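Local coordinates for protein aromatic-L-amino-acid decarboxylase (Catharanthus roseus, PDB 6EEW) that catalyses the pyridoxal phosphate-dependent decarboxylation of L-tryptophan to tryptamine and of 5-hydroxy-L-tryptophan to serotonin, at residues A[202-207]-A[219-223]. Numbering follows the deposited sequence.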
loop_
_atom_site.group_PDB
_atom_site.type_symbol
_atom_site.label_atom_id
_atom_site.label_comp_id
_atom_site.label_asym_id
_atom_site.label_seq_id
_atom_site.Cartn_x
_atom_site.Cartn_y
_atom_site.Cartn_z
ATOM N N THR A 202 15.236 4.850 -16.618
ATOM C CA THR A 202 14.244 4.878 -15.548
ATOM C C THR A 202 13.780 6.319 -15.370
ATOM O O THR A 202 14.088 6.957 -14.363
ATOM C CB THR A 202 14.823 4.333 -14.260
ATOM O OG1 THR A 202 15.940 5.140 -13.877
ATOM C CG2 THR A 202 15.268 2.889 -14.462
ATOM N N HIS A 203 13.084 6.853 -16.373
ATOM C CA HIS A 203 12.674 8.251 -16.347
ATOM C C HIS A 203 11.173 8.425 -16.136
ATOM O O HIS A 203 10.682 9.556 -16.195
ATOM C CB HIS A 203 13.090 8.973 -17.633
ATOM C CG HIS A 203 12.269 8.603 -18.827
ATOM N ND1 HIS A 203 12.440 7.423 -19.517
ATOM C CD2 HIS A 203 11.254 9.254 -19.444
ATOM C CE1 HIS A 203 11.575 7.368 -20.515
ATOM N NE2 HIS A 203 10.842 8.466 -20.493
ATOM N N THR A 204 10.426 7.341 -15.908
ATOM C CA THR A 204 9.001 7.471 -15.647
ATOM C C THR A 204 8.654 7.450 -14.168
ATOM O O THR A 204 7.754 8.184 -13.745
ATOM C CB THR A 204 8.231 6.337 -16.334
ATOM O OG1 THR A 204 8.798 6.071 -17.622
ATOM C CG2 THR A 204 6.772 6.717 -16.501
ATOM N N MET A 205 9.364 6.662 -13.371
ATOM C CA MET A 205 9.073 6.482 -11.953
ATOM C C MET A 205 10.033 7.234 -11.046
ATOM O O MET A 205 9.610 7.854 -10.067
ATOM C CB MET A 205 9.105 4.979 -11.623
ATOM C CG MET A 205 9.054 4.596 -10.142
ATOM S SD MET A 205 10.654 4.540 -9.298
ATOM C CE MET A 205 11.482 3.220 -10.189
ATOM N N PHE A 206 11.318 7.213 -11.395
ATOM C CA PHE A 206 12.358 7.771 -10.532
ATOM C C PHE A 206 12.264 9.288 -10.394
ATOM O O PHE A 206 12.329 9.794 -9.258
ATOM C CB PHE A 206 13.719 7.321 -11.075
ATOM C CG PHE A 206 14.875 8.108 -10.567
ATOM C CD1 PHE A 206 15.349 7.938 -9.274
ATOM C CD2 PHE A 206 15.463 9.055 -11.383
ATOM C CE1 PHE A 206 16.432 8.693 -8.818
ATOM C CE2 PHE A 206 16.542 9.816 -10.940
ATOM C CZ PHE A 206 17.025 9.634 -9.654
ATOM N N PRO A 207 12.135 10.065 -11.469
ATOM C CA PRO A 207 11.971 11.520 -11.299
ATOM C C PRO A 207 10.729 11.899 -10.505
ATOM O O PRO A 207 10.759 12.840 -9.697
ATOM C CB PRO A 207 11.894 12.031 -12.745
ATOM C CG PRO A 207 12.556 10.927 -13.582
ATOM C CD PRO A 207 12.211 9.659 -12.885
ATOM N N ASN A 219 17.455 19.609 -10.041
ATOM C CA ASN A 219 18.432 18.769 -9.364
ATOM C C ASN A 219 18.133 17.281 -9.525
ATOM O O ASN A 219 18.710 16.455 -8.805
ATOM C CB ASN A 219 18.516 19.139 -7.883
ATOM C CG ASN A 219 19.080 20.528 -7.664
ATOM O OD1 ASN A 219 19.517 21.188 -8.604
ATOM N ND2 ASN A 219 19.114 20.961 -6.410
ATOM N N ILE A 220 17.248 16.931 -10.454
ATOM C CA ILE A 220 16.944 15.553 -10.819
ATOM C C ILE A 220 17.621 15.303 -12.159
ATOM O O ILE A 220 17.224 15.896 -13.166
ATOM C CB ILE A 220 15.432 15.319 -10.917
ATOM C CG1 ILE A 220 14.741 15.643 -9.589
ATOM C CG2 ILE A 220 15.136 13.890 -11.329
ATOM C CD1 ILE A 220 13.216 15.514 -9.633
ATOM N N ARG A 221 18.665 14.464 -12.179
ATOM C CA ARG A 221 19.533 14.298 -13.343
ATOM C C ARG A 221 19.455 12.876 -13.891
ATOM O O ARG A 221 19.726 11.906 -13.168
ATOM C CB ARG A 221 20.967 14.690 -12.990
ATOM C CG ARG A 221 21.051 16.106 -12.396
ATOM C CD ARG A 221 22.465 16.657 -12.440
ATOM N NE ARG A 221 22.936 16.777 -13.813
ATOM C CZ ARG A 221 24.216 16.870 -14.152
ATOM N NH1 ARG A 221 25.152 16.853 -13.214
ATOM N NH2 ARG A 221 24.565 16.974 -15.431
ATOM N N LEU A 222 19.088 12.759 -15.171
ATOM C CA LEU A 222 19.072 11.482 -15.880
ATOM C C LEU A 222 20.391 11.276 -16.633
ATOM O O LEU A 222 20.748 12.068 -17.515
ATOM C CB LEU A 222 17.898 11.427 -16.857
ATOM C CG LEU A 222 16.440 11.506 -16.398
ATOM C CD1 LEU A 222 15.561 11.327 -17.633
ATOM C CD2 LEU A 222 16.109 10.469 -15.340
ATOM N N ILE A 223 21.088 10.195 -16.314
ATOM C CA ILE A 223 22.370 9.855 -16.923
ATOM C C ILE A 223 22.129 9.291 -18.320
ATOM O O ILE A 223 21.494 8.236 -18.469
ATOM C CB ILE A 223 23.148 8.869 -16.048
ATOM C CG1 ILE A 223 23.225 9.395 -14.622
ATOM C CG2 ILE A 223 24.548 8.709 -16.580
ATOM C CD1 ILE A 223 23.533 8.319 -13.615
#
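Thr202, which meets Leu222 through its backbone carbonyl, spends its hydroxyl on its own side of the contact: OG1 is hydrogen-bonded to Ser199 O, at the end of strand 194-199. Across the contact itself, 202-207 and 219-223 meet through methyl and ring packing, with Leu222 as the wedge. Its two methyl branches divide the work. CD1 presses tightly against His203 CB at 3.4 Å, whereas CD2 sits 4.0 Å from Pro207 CG, the two side chains crossing at about a right angle. The same CD2 also comes up to the edge of the Phe206 ring, near its plane, 4.3 Å from CD2 of that phenylalanine. With His203 CG lodged between its backbone N and carbonyl carbon (chi1 73°), the imidazole leads away from the strand, and the leucine meets mainly its CB. Thr204 OG1 stands over the centre of one imidazole face. At the other end Ile220 uses both branches on Pro207: CG2 is 4.0 Å from Pro207 CB, and CD1 reaches the proline carbonyl, 3.6 Å from Pro207 O. CG2 also meets the Phe206 ring obliquely, 4.3 Å from Phe206 CE2. Arg221 points away from 202-207, and its NH1 forms a salt bridge with Asp245, while the Phe206 ring also packs on Cys196, Phe254 and Cys256 of the central sheet. The whole exemplifies a beta-alpha-beta unit (strand 194-199, helix 206-212, strand 220-223) in the large domain of fold-type I pyridoxal phosphate enzymes; His203 belongs to the L-tryptophan binding site, its side chain about 9 Å from the bound tryptophan.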